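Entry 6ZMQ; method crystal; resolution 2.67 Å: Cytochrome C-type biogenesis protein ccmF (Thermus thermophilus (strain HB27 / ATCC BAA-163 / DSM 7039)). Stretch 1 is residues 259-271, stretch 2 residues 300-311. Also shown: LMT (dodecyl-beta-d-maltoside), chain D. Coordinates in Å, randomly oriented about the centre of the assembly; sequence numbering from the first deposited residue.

Stretch 1 (259-271) PVENASFIPWLLA
Stretch 2 (300-311) AATLLGTFLTRS

Glycine lets two backbones approach where a side chain would stand in the way, and in this contact Gly305 meets the 3-10 segment against the carbonyl of Ala263: Gly305 CA lies 3.6 Å from Ala263 O, and an ideal CB on Gly305 would sit 3.0 Å from that Ala263 O, a clash, and a tight 3.2 Å from Pro267 CG. In register, Ser264 CA and Gly305 CA are 5.0 Å apart, and Pro267 CA and Ala301 CA 4.9 Å apart.

The second stretch continues a helix that begins earlier in the chain and still holds at Thr306. The first opens with helical phi/psi at residues 259-261, passes through a 3-10 segment at 262-264, where Ser264 N donates to Glu261 O (3.1 Å), and enters a helix that runs through Ala271. The helices run nearly antiparallel, their directions 155° apart and their axes 8.4 Å at closest approach.

Ala301 lies one turn earlier in the helix than Gly305. Pointing toward the first stretch, Ala301 offers its CB to three apolar neighbours: Leu270 CD1 at 3.8 Å (chi1 m, chi2 t), Pro267 CB at 3.9 Å and Ile266 CG2 at 4.2 Å (chi1 m, chi2 119°). Pro267, its ring C-gamma exo, also places CG 3.3 Å from Ala301 O and CB 3.4 Å from Thr302 OG1.

Beyond the helix the chain extends, Thr309 having phi/psi of -83/-175, and Thr309 CA lies 6.2 Å from Val260 CA. Val260, chi1 t, sets CG1 3.4 Å from Leu308 O, while Ser264 OG (chi1 m) lies 3.4 Å from Thr309 CG2. No hydrogen bond crosses the interface; its polar link is a salt bridge, Glu261 OE1 to Arg310 NH1 at 2.5 Å. Both side chains leave the backbone sideways and bring their ends together, Glu261 as m, m, 155° and Arg310 as m, t, t, -76°, with OE1 over one guanidinium face.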

# COMPACT_ATOMS: atom_id res chain seq x y z
N PRO A 259 6.42 7.76 12.11
CA PRO A 259 6.62 6.29 12.15
C PRO A 259 5.42 5.43 11.75
O PRO A 259 5.58 4.22 11.57
CB PRO A 259 7.00 6.01 13.61
CG PRO A 259 7.37 7.29 14.19
CD PRO A 259 6.65 8.35 13.45
N VAL A 260 4.23 6.01 11.62
CA VAL A 260 3.08 5.26 11.14
C VAL A 260 3.10 5.18 9.61
O VAL A 260 2.83 4.12 9.03
CB VAL A 260 1.79 5.91 11.67
CG1 VAL A 260 0.54 5.29 11.05
CG2 VAL A 260 1.75 5.82 13.18
N GLU A 261 3.47 6.28 8.95
CA GLU A 261 3.23 6.43 7.52
C GLU A 261 4.30 5.76 6.67
O GLU A 261 3.98 5.04 5.71
CB GLU A 261 3.14 7.91 7.17
CG GLU A 261 1.86 8.53 7.66
CD GLU A 261 0.65 8.01 6.95
OE1 GLU A 261 -0.44 8.08 7.56
OE2 GLU A 261 0.74 7.61 5.77
N ASN A 262 5.58 5.99 6.98
CA ASN A 262 6.65 5.38 6.20
C ASN A 262 6.79 3.89 6.49
O ASN A 262 7.47 3.17 5.76
CB ASN A 262 7.95 6.17 6.41
CG ASN A 262 8.47 6.13 7.85
OD1 ASN A 262 7.80 5.66 8.77
ND2 ASN A 262 9.66 6.69 8.04
N ALA A 263 6.16 3.42 7.58
CA ALA A 263 6.03 2.00 7.87
C ALA A 263 5.17 1.25 6.85
O ALA A 263 5.17 0.02 6.85
CB ALA A 263 5.45 1.81 9.27
N SER A 264 4.34 1.96 6.08
CA SER A 264 3.73 1.37 4.89
C SER A 264 4.53 1.65 3.63
O SER A 264 4.08 1.29 2.53
CB SER A 264 2.29 1.87 4.73
OG SER A 264 1.64 1.95 5.99
N PHE A 265 5.69 2.29 3.75
CA PHE A 265 6.64 2.49 2.67
C PHE A 265 7.71 1.40 2.63
O PHE A 265 8.10 0.98 1.54
CB PHE A 265 7.28 3.87 2.79
CG PHE A 265 8.20 4.25 1.65
CD1 PHE A 265 7.86 3.97 0.33
CD2 PHE A 265 9.39 4.93 1.91
CE1 PHE A 265 8.71 4.33 -0.71
CE2 PHE A 265 10.24 5.29 0.87
CZ PHE A 265 9.90 5.00 -0.44
N ILE A 266 8.19 0.96 3.79
CA ILE A 266 9.05 -0.23 3.94
C ILE A 266 8.54 -1.50 3.24
O ILE A 266 9.34 -2.09 2.50
CB ILE A 266 9.39 -0.52 5.43
CG1 ILE A 266 10.29 0.55 6.06
CG2 ILE A 266 10.07 -1.88 5.65
CD1 ILE A 266 9.69 1.29 7.23
N PRO A 267 7.27 -1.96 3.38
CA PRO A 267 6.88 -3.20 2.65
C PRO A 267 6.83 -3.02 1.14
O PRO A 267 7.34 -3.90 0.41
CB PRO A 267 5.49 -3.52 3.20
CG PRO A 267 5.34 -2.70 4.39
CD PRO A 267 6.09 -1.48 4.12
N TRP A 268 6.27 -1.89 0.67
CA TRP A 268 6.17 -1.57 -0.75
C TRP A 268 7.53 -1.54 -1.43
O TRP A 268 7.64 -1.92 -2.61
CB TRP A 268 5.49 -0.20 -0.94
CG TRP A 268 5.43 0.19 -2.40
CD1 TRP A 268 4.49 -0.19 -3.29
CD2 TRP A 268 6.38 0.99 -3.14
NE1 TRP A 268 4.77 0.32 -4.53
CE2 TRP A 268 5.93 1.04 -4.46
CE3 TRP A 268 7.58 1.64 -2.81
CZ2 TRP A 268 6.61 1.74 -5.46
CZ3 TRP A 268 8.25 2.33 -3.80
CH2 TRP A 268 7.76 2.38 -5.11
N LEU A 269 8.56 -1.08 -0.73
CA LEU A 269 9.93 -1.13 -1.25
C LEU A 269 10.39 -2.57 -1.46
O LEU A 269 10.85 -2.93 -2.56
CB LEU A 269 10.86 -0.38 -0.29
CG LEU A 269 10.84 1.15 -0.35
CD1 LEU A 269 11.69 1.77 0.77
CD2 LEU A 269 11.25 1.67 -1.70
N LEU A 270 10.21 -3.42 -0.44
CA LEU A 270 10.76 -4.77 -0.49
C LEU A 270 9.99 -5.64 -1.47
O LEU A 270 10.58 -6.38 -2.27
CB LEU A 270 10.76 -5.38 0.91
CG LEU A 270 11.56 -4.57 1.94
CD1 LEU A 270 11.10 -4.85 3.38
CD2 LEU A 270 13.06 -4.80 1.78
N ALA A 271 8.66 -5.47 -1.49
CA ALA A 271 7.81 -6.12 -2.48
C ALA A 271 8.09 -5.63 -3.90
O ALA A 271 7.77 -6.33 -4.86
CB ALA A 271 6.33 -5.92 -2.14
N ALA A 300 6.77 -10.12 6.18
CA ALA A 300 6.67 -9.68 7.57
C ALA A 300 6.61 -8.16 7.69
O ALA A 300 5.98 -7.62 8.62
CB ALA A 300 7.84 -10.23 8.38
N ALA A 301 7.23 -7.45 6.73
CA ALA A 301 7.08 -6.01 6.63
C ALA A 301 5.64 -5.62 6.36
O ALA A 301 5.11 -4.69 6.97
CB ALA A 301 7.99 -5.48 5.53
N THR A 302 4.98 -6.34 5.43
CA THR A 302 3.58 -6.08 5.13
C THR A 302 2.67 -6.41 6.30
O THR A 302 1.64 -5.75 6.48
CB THR A 302 3.13 -6.85 3.88
OG1 THR A 302 4.02 -6.58 2.80
CG2 THR A 302 1.75 -6.39 3.46
N LEU A 303 3.05 -7.40 7.12
CA LEU A 303 2.36 -7.67 8.39
C LEU A 303 2.40 -6.46 9.32
O LEU A 303 1.36 -5.96 9.75
CB LEU A 303 2.98 -8.88 9.10
CG LEU A 303 2.45 -9.03 10.53
CD1 LEU A 303 1.02 -9.59 10.60
CD2 LEU A 303 3.42 -9.80 11.38
N LEU A 304 3.61 -5.98 9.61
CA LEU A 304 3.75 -4.89 10.57
C LEU A 304 3.29 -3.55 9.98
O LEU A 304 3.00 -2.61 10.73
CB LEU A 304 5.20 -4.80 11.07
CG LEU A 304 5.42 -4.45 12.55
CD1 LEU A 304 4.31 -5.00 13.45
CD2 LEU A 304 6.78 -4.94 13.06
N GLY A 305 3.20 -3.44 8.65
CA GLY A 305 2.60 -2.28 8.04
C GLY A 305 1.09 -2.32 8.05
O GLY A 305 0.44 -1.27 8.12
N THR A 306 0.50 -3.51 7.94
CA THR A 306 -0.96 -3.59 7.94
C THR A 306 -1.51 -3.47 9.36
O THR A 306 -2.64 -3.00 9.55
CB THR A 306 -1.44 -4.90 7.32
OG1 THR A 306 -0.61 -5.97 7.75
CG2 THR A 306 -1.35 -4.83 5.82
N PHE A 307 -0.74 -3.90 10.35
CA PHE A 307 -1.14 -3.72 11.74
C PHE A 307 -1.08 -2.25 12.17
O PHE A 307 -1.87 -1.83 13.02
CB PHE A 307 -0.26 -4.62 12.63
CG PHE A 307 -0.15 -4.17 14.07
CD1 PHE A 307 -1.22 -4.32 14.95
CD2 PHE A 307 1.04 -3.66 14.55
CE1 PHE A 307 -1.11 -3.93 16.27
CE2 PHE A 307 1.16 -3.26 15.88
CZ PHE A 307 0.08 -3.40 16.74
N LEU A 308 -0.23 -1.45 11.54
CA LEU A 308 0.02 -0.10 12.02
C LEU A 308 -0.27 0.94 10.94
O LEU A 308 0.45 1.93 10.81
CB LEU A 308 1.45 0.06 12.52
CG LEU A 308 1.76 -0.28 13.98
CD1 LEU A 308 3.27 -0.35 14.17
CD2 LEU A 308 1.11 0.69 14.95
N THR A 309 -1.33 0.75 10.15
CA THR A 309 -1.74 1.82 9.25
C THR A 309 -2.60 2.86 9.97
O THR A 309 -2.74 2.84 11.20
CB THR A 309 -2.47 1.28 8.02
OG1 THR A 309 -3.29 0.16 8.37
CG2 THR A 309 -1.48 0.89 6.94
N ARG A 310 -3.11 3.81 9.17
CA ARG A 310 -3.88 4.97 9.59
C ARG A 310 -5.07 4.62 10.47
O ARG A 310 -6.03 3.99 10.02
CB ARG A 310 -4.37 5.71 8.34
CG ARG A 310 -3.34 6.53 7.59
CD ARG A 310 -4.09 7.38 6.58
NE ARG A 310 -3.38 7.72 5.34
CZ ARG A 310 -2.43 8.64 5.23
NH1 ARG A 310 -2.13 9.40 6.27
NH2 ARG A 310 -1.84 8.86 4.06
N SER A 311 -5.00 5.04 11.73
CA SER A 311 -5.98 4.65 12.72
C SER A 311 -6.61 5.87 13.38
O SER A 311 -6.11 6.37 14.39
CB SER A 311 -5.33 3.76 13.78
OG SER A 311 -4.03 4.23 14.09
C1B LMT D . 6.16 19.94 5.22
C2B LMT D . 7.38 20.73 5.81
C3B LMT D . 7.02 22.15 6.37
C4B LMT D . 5.56 22.61 6.11
C5B LMT D . 4.67 21.43 6.54
C6B LMT D . 3.21 21.86 6.49
O1B LMT D . 6.42 18.55 5.27
O2B LMT D . 7.92 19.95 6.80
O3B LMT D . 7.94 23.07 5.95
O4' LMT D . 5.26 23.73 6.86
O5B LMT D . 4.89 20.22 5.79
O6B LMT D . 2.99 22.89 7.36
C1' LMT D . 7.74 15.47 2.62
C2' LMT D . 8.84 16.34 3.32
C3' LMT D . 8.23 17.13 4.52
C4' LMT D . 6.95 17.91 4.12
C5' LMT D . 6.01 16.78 3.64
C6' LMT D . 4.57 17.16 3.42
O1' LMT D . 8.15 15.11 1.36
O2' LMT D . 9.82 15.52 3.82
O3' LMT D . 9.15 17.98 5.06
O5' LMT D . 6.53 16.22 2.44
O6' LMT D . 4.57 17.95 2.30
C1 LMT D . 8.73 13.82 1.22
C2 LMT D . 8.33 13.34 -0.16
C3 LMT D . 9.34 12.55 -0.94
C4 LMT D . 9.22 11.09 -0.58
C5 LMT D . 10.20 10.29 -1.39
C6 LMT D . 9.71 8.93 -1.79
C7 LMT D . 8.36 9.02 -2.44
C8 LMT D . 8.29 8.05 -3.57
C9 LMT D . 7.07 7.20 -3.55
C10 LMT D . 7.14 6.24 -4.69
C11 LMT D . 5.88 5.44 -4.77
C12 LMT D . 5.53 5.11 -6.18